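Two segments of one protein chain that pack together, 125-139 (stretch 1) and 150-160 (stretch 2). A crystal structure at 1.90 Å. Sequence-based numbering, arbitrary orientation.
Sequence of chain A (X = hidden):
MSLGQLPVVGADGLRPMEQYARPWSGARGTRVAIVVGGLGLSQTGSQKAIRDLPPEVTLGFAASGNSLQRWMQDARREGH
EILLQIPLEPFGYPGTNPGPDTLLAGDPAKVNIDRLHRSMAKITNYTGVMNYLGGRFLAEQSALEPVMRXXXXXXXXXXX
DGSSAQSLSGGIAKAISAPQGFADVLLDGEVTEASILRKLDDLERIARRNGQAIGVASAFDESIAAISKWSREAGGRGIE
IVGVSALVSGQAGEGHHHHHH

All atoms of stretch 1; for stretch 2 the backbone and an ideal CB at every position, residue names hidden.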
# COMPACT_ATOMS: atom_id res chain seq x y z
N ASN A 125 6.00 -11.27 4.80
CA ASN A 125 5.37 -11.70 3.56
C ASN A 125 4.62 -10.60 2.82
O ASN A 125 3.61 -10.83 2.15
CB ASN A 125 4.54 -12.98 3.76
CG ASN A 125 5.42 -14.18 4.13
OD1 ASN A 125 6.48 -14.04 4.76
ND2 ASN A 125 5.00 -15.35 3.72
N TYR A 126 5.15 -9.38 2.95
CA TYR A 126 4.63 -8.22 2.22
C TYR A 126 5.56 -7.85 1.07
O TYR A 126 6.75 -8.13 1.14
CB TYR A 126 4.35 -7.03 3.16
CG TYR A 126 5.51 -6.60 4.03
CD1 TYR A 126 6.37 -5.56 3.62
CD2 TYR A 126 5.74 -7.19 5.27
CE1 TYR A 126 7.43 -5.16 4.43
CE2 TYR A 126 6.79 -6.79 6.08
CZ TYR A 126 7.62 -5.77 5.65
OH TYR A 126 8.65 -5.38 6.46
N THR A 127 5.00 -7.28 0.00
CA THR A 127 5.77 -7.01 -1.21
C THR A 127 6.35 -5.63 -1.17
O THR A 127 7.26 -5.31 -1.92
CB THR A 127 4.91 -7.09 -2.50
OG1 THR A 127 3.70 -6.34 -2.34
CG2 THR A 127 4.59 -8.53 -2.84
N GLY A 128 5.78 -4.77 -0.33
CA GLY A 128 6.26 -3.42 -0.30
C GLY A 128 5.65 -2.62 0.81
O GLY A 128 4.88 -3.15 1.62
N VAL A 129 5.97 -1.33 0.81
CA VAL A 129 5.48 -0.43 1.83
C VAL A 129 4.67 0.68 1.18
O VAL A 129 4.85 1.01 0.00
CB VAL A 129 6.63 0.19 2.70
CG1 VAL A 129 7.51 -0.88 3.34
CG2 VAL A 129 7.48 1.15 1.89
N MET A 130 3.75 1.25 1.96
CA MET A 130 3.04 2.44 1.51
C MET A 130 3.02 3.46 2.64
O MET A 130 3.16 3.09 3.80
CB MET A 130 1.63 2.11 0.97
CG MET A 130 0.70 1.38 1.93
SD MET A 130 -1.01 1.03 1.35
CE MET A 130 -1.37 2.46 0.36
N ASN A 131 2.89 4.74 2.30
CA ASN A 131 2.83 5.78 3.32
C ASN A 131 1.48 5.78 3.99
O ASN A 131 0.46 5.52 3.35
CB ASN A 131 3.10 7.16 2.71
CG ASN A 131 2.10 7.53 1.63
OD1 ASN A 131 2.02 6.87 0.60
ND2 ASN A 131 1.32 8.58 1.89
N TYR A 132 1.48 6.00 5.30
CA TYR A 132 0.29 6.46 5.98
C TYR A 132 0.55 7.92 6.30
O TYR A 132 1.52 8.23 7.02
CB TYR A 132 -0.02 5.66 7.24
CG TYR A 132 -1.22 6.21 7.99
CD1 TYR A 132 -2.46 6.34 7.35
CD2 TYR A 132 -1.11 6.64 9.31
CE1 TYR A 132 -3.56 6.88 8.02
CE2 TYR A 132 -2.21 7.18 9.99
CZ TYR A 132 -3.43 7.29 9.34
OH TYR A 132 -4.52 7.82 10.00
N LEU A 133 -0.28 8.79 5.73
CA LEU A 133 -0.14 10.25 5.80
C LEU A 133 1.16 10.72 5.14
O LEU A 133 1.41 10.37 3.99
CB LEU A 133 -0.32 10.78 7.24
CG LEU A 133 -1.61 10.38 7.97
CD1 LEU A 133 -1.60 10.92 9.37
CD2 LEU A 133 -2.84 10.86 7.23
N GLY A 134 1.96 11.52 5.84
CA GLY A 134 3.27 11.89 5.36
C GLY A 134 3.35 13.17 4.56
O GLY A 134 4.33 13.38 3.84
N GLY A 135 2.34 14.03 4.70
CA GLY A 135 2.30 15.33 4.01
C GLY A 135 3.56 16.16 4.16
O GLY A 135 4.09 16.69 3.18
N ARG A 136 4.05 16.26 5.39
CA ARG A 136 5.31 16.96 5.69
C ARG A 136 6.52 16.14 5.25
O ARG A 136 7.40 16.66 4.57
CB ARG A 136 5.38 17.31 7.18
CG ARG A 136 6.71 17.91 7.69
CD ARG A 136 6.95 19.35 7.22
NE ARG A 136 5.84 20.25 7.56
CZ ARG A 136 5.84 21.11 8.57
NH1 ARG A 136 6.89 21.22 9.38
NH2 ARG A 136 4.78 21.88 8.77
N PHE A 137 6.54 14.85 5.62
CA PHE A 137 7.69 13.97 5.39
C PHE A 137 8.07 13.77 3.91
O PHE A 137 9.25 13.81 3.56
CB PHE A 137 7.46 12.61 6.05
CG PHE A 137 8.72 11.80 6.24
CD1 PHE A 137 9.48 11.94 7.39
CD2 PHE A 137 9.13 10.89 5.27
CE1 PHE A 137 10.64 11.21 7.57
CE2 PHE A 137 10.29 10.15 5.45
CZ PHE A 137 11.04 10.30 6.60
N LEU A 138 7.06 13.57 3.06
CA LEU A 138 7.28 13.25 1.65
C LEU A 138 7.85 14.39 0.82
O LEU A 138 8.46 14.15 -0.22
CB LEU A 138 5.99 12.68 1.01
CG LEU A 138 5.49 11.34 1.57
CD1 LEU A 138 4.03 11.07 1.16
CD2 LEU A 138 6.42 10.15 1.20
N ALA A 139 7.65 15.62 1.29
CA ALA A 139 8.19 16.81 0.64
C ALA A 139 9.64 17.15 1.04
O ALA A 139 10.22 18.12 0.54
CB ALA A 139 7.26 18.00 0.89
N UNK A 150 16.81 2.51 2.11
CA UNK A 150 16.65 1.30 2.93
C UNK A 150 15.60 0.35 2.35
O UNK A 150 15.87 -0.85 2.18
CB UNK A 150 16.26 1.68 4.36
N UNK A 151 14.42 0.88 2.04
CA UNK A 151 13.32 0.10 1.45
C UNK A 151 13.76 -0.51 0.10
O UNK A 151 13.53 -1.69 -0.14
CB UNK A 151 12.08 0.98 1.26
N UNK A 152 14.41 0.32 -0.73
CA UNK A 152 14.86 -0.09 -2.05
C UNK A 152 15.84 -1.25 -2.03
O UNK A 152 15.70 -2.19 -2.81
CB UNK A 152 15.50 1.10 -2.76
N UNK A 153 16.78 -1.21 -1.09
CA UNK A 153 17.84 -2.23 -1.00
C UNK A 153 17.35 -3.59 -0.50
O UNK A 153 18.01 -4.60 -0.73
CB UNK A 153 18.95 -1.73 -0.07
N UNK A 154 16.19 -3.60 0.16
CA UNK A 154 15.60 -4.82 0.71
C UNK A 154 14.66 -5.50 -0.26
O UNK A 154 13.98 -6.46 0.11
CB UNK A 154 14.85 -4.50 2.01
N UNK A 155 14.61 -4.99 -1.48
CA UNK A 155 13.82 -5.63 -2.53
C UNK A 155 12.33 -5.39 -2.40
O UNK A 155 11.52 -6.20 -2.87
CB UNK A 155 14.09 -7.14 -2.53
N UNK A 156 11.96 -4.29 -1.75
CA UNK A 156 10.57 -3.93 -1.55
C UNK A 156 10.19 -2.79 -2.50
O UNK A 156 11.03 -1.94 -2.85
CB UNK A 156 10.32 -3.53 -0.09
N UNK A 157 8.91 -2.76 -2.88
CA UNK A 157 8.38 -1.65 -3.67
C UNK A 157 7.87 -0.57 -2.73
O UNK A 157 7.57 -0.87 -1.58
CB UNK A 157 7.27 -2.12 -4.61
N UNK A 158 7.77 0.66 -3.23
CA UNK A 158 7.21 1.79 -2.47
C UNK A 158 5.97 2.31 -3.20
O UNK A 158 6.05 2.77 -4.34
CB UNK A 158 8.24 2.91 -2.30
N UNK A 159 4.82 2.23 -2.55
CA UNK A 159 3.60 2.78 -3.12
C UNK A 159 3.28 4.09 -2.41
O UNK A 159 3.09 4.14 -1.19
CB UNK A 159 2.44 1.79 -3.00
N UNK A 160 3.26 5.18 -3.17
CA UNK A 160 2.91 6.47 -2.61
C UNK A 160 1.42 6.67 -2.86
O UNK A 160 0.95 6.52 -4.00
CB UNK A 160 3.75 7.60 -3.22

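Two parallel strands set the frame: the strand of stretch 1 through G128, V129 and M130 runs beside 157-160, and each position of stretch 2 is read against that edge.

Positions 150, 152 and 153 lie on a helical turn, and their CB atoms find nothing of stretch 1 within reach. Stretch 1 therefore imposes no preference here, and polar, charged or small residues would all serve. They are D150, G152 and K153; the K153 NZ to D150 OD1 salt bridge, 3.3 Å, stays within the stretch.

Position 151 differs. Its CB points toward stretch 1 and lies 4.7 Å from V129 CG2, leaving room for a few more carbons against a methyl. Leucine, isoleucine, valine or methionine would suit. It is I151, with chi1 m and chi2 t, and its CD1 meets V129 CG2 at 3.6 Å.

At 154 stretch 1 again offers no contact, so the choice is free on this evidence. R154 turns back on its own stretch, its NE 3.1 Å from D150 OD2 in a salt bridge.

Position 155 is decided by backbone: phi/psi of 76/25 favours glycine, with asparagine the usual second choice. It is G155.

The CB of 156 points sideways, 4.1 Å from G128 CA, where the neighbour has no side chain. A long aliphatic side chain could reach beyond that gap to the Y126 ring and V129; leucine or methionine fits, and isoleucine is plausible. L156 has its CD2 3.8 Å from Y126 CE1, while its CD1 is 4.5 Å from V129 CG1.

At 157 the ladder begins. The amide gives a hydrogen bond from its N to T127 O (3.2 Å), and its O accepts one from V129 N (2.9 Å), bonds that need no particular side chain. CB points to the sheet face that G128 leaves bare, so a bulky apolar residue can lean over the glycine. L157 does so, with chi1 and chi2 both p; a CB on G128 would sit 2.4 Å from L157 CG, a clash. The leucine and the glycine thus fit as a pair.

Position 158 points to the other face, shared with V129, and L138 offers another apolar surface farther along. Leucine or methionine could cover the valine, but an aromatic ring spans to both. F158, chi1 t, places CD1 3.7 Å from V129 CG2 and its ring edge by L138 CD2, 4.1 Å from CZ.

At 159 the N donates to V129 O (2.8 Å), and CB returns to the face of M130, 4.1 Å from M130 CB. Leucine, isoleucine, valine or methionine would suit. L159, chi1 t and chi2 p, brings CD2 to 3.8 Å from M130 CE.

The CB of 160 points away, yet N131 OD1 is 4.3 Å from it and L138 lies nearby, so small polar and apolar choices both remain possible. It is D160: OD2 comes 3.9 Å from L138 CD1, and both carboxylate oxygens have hydrogen-bond partners outside the two stretches.

Stretch 2 (150-160) DIGKRGLLFLD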
# COMPACT_ATOMS: atom_id res chain seq x y z
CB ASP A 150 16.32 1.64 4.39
CG ASP A 150 16.24 0.40 5.26
OD1 ASP A 150 17.28 -0.07 5.75
OD2 ASP A 150 15.12 -0.13 5.46
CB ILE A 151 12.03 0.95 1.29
CG1 ILE A 151 11.48 1.35 2.66
CG2 ILE A 151 10.94 0.19 0.50
CD1 ILE A 151 10.65 2.60 2.66
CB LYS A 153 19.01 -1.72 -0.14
CG LYS A 153 18.89 -2.06 1.34
CD LYS A 153 19.96 -1.40 2.18
CE LYS A 153 19.69 -1.63 3.65
NZ LYS A 153 20.29 -0.53 4.47
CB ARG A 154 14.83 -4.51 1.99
CG ARG A 154 15.73 -4.00 3.06
CD ARG A 154 14.98 -3.62 4.31
NE ARG A 154 15.94 -3.06 5.24
CZ ARG A 154 16.75 -3.78 6.01
NH1 ARG A 154 16.71 -5.11 6.00
NH2 ARG A 154 17.59 -3.15 6.80
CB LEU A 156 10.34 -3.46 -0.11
CG LEU A 156 10.59 -4.43 1.05
CD1 LEU A 156 10.84 -3.67 2.36
CD2 LEU A 156 9.42 -5.39 1.19
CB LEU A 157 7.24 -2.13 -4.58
CG LEU A 157 5.91 -2.62 -3.99
CD1 LEU A 157 4.91 -1.50 -3.75
CD2 LEU A 157 5.34 -3.58 -4.98
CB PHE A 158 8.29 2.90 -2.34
CG PHE A 158 7.89 4.06 -1.46
CD1 PHE A 158 8.33 4.13 -0.14
CD2 PHE A 158 7.11 5.10 -1.95
CE1 PHE A 158 7.98 5.20 0.68
CE2 PHE A 158 6.74 6.18 -1.14
CZ PHE A 158 7.18 6.23 0.18
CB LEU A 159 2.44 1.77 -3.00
CG LEU A 159 1.08 2.24 -3.53
CD1 LEU A 159 1.07 2.36 -5.05
CD2 LEU A 159 -0.02 1.33 -3.06
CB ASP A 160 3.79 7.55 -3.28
CG ASP A 160 3.66 8.93 -2.64
OD1 ASP A 160 2.53 9.41 -2.39
OD2 ASP A 160 4.71 9.58 -2.43
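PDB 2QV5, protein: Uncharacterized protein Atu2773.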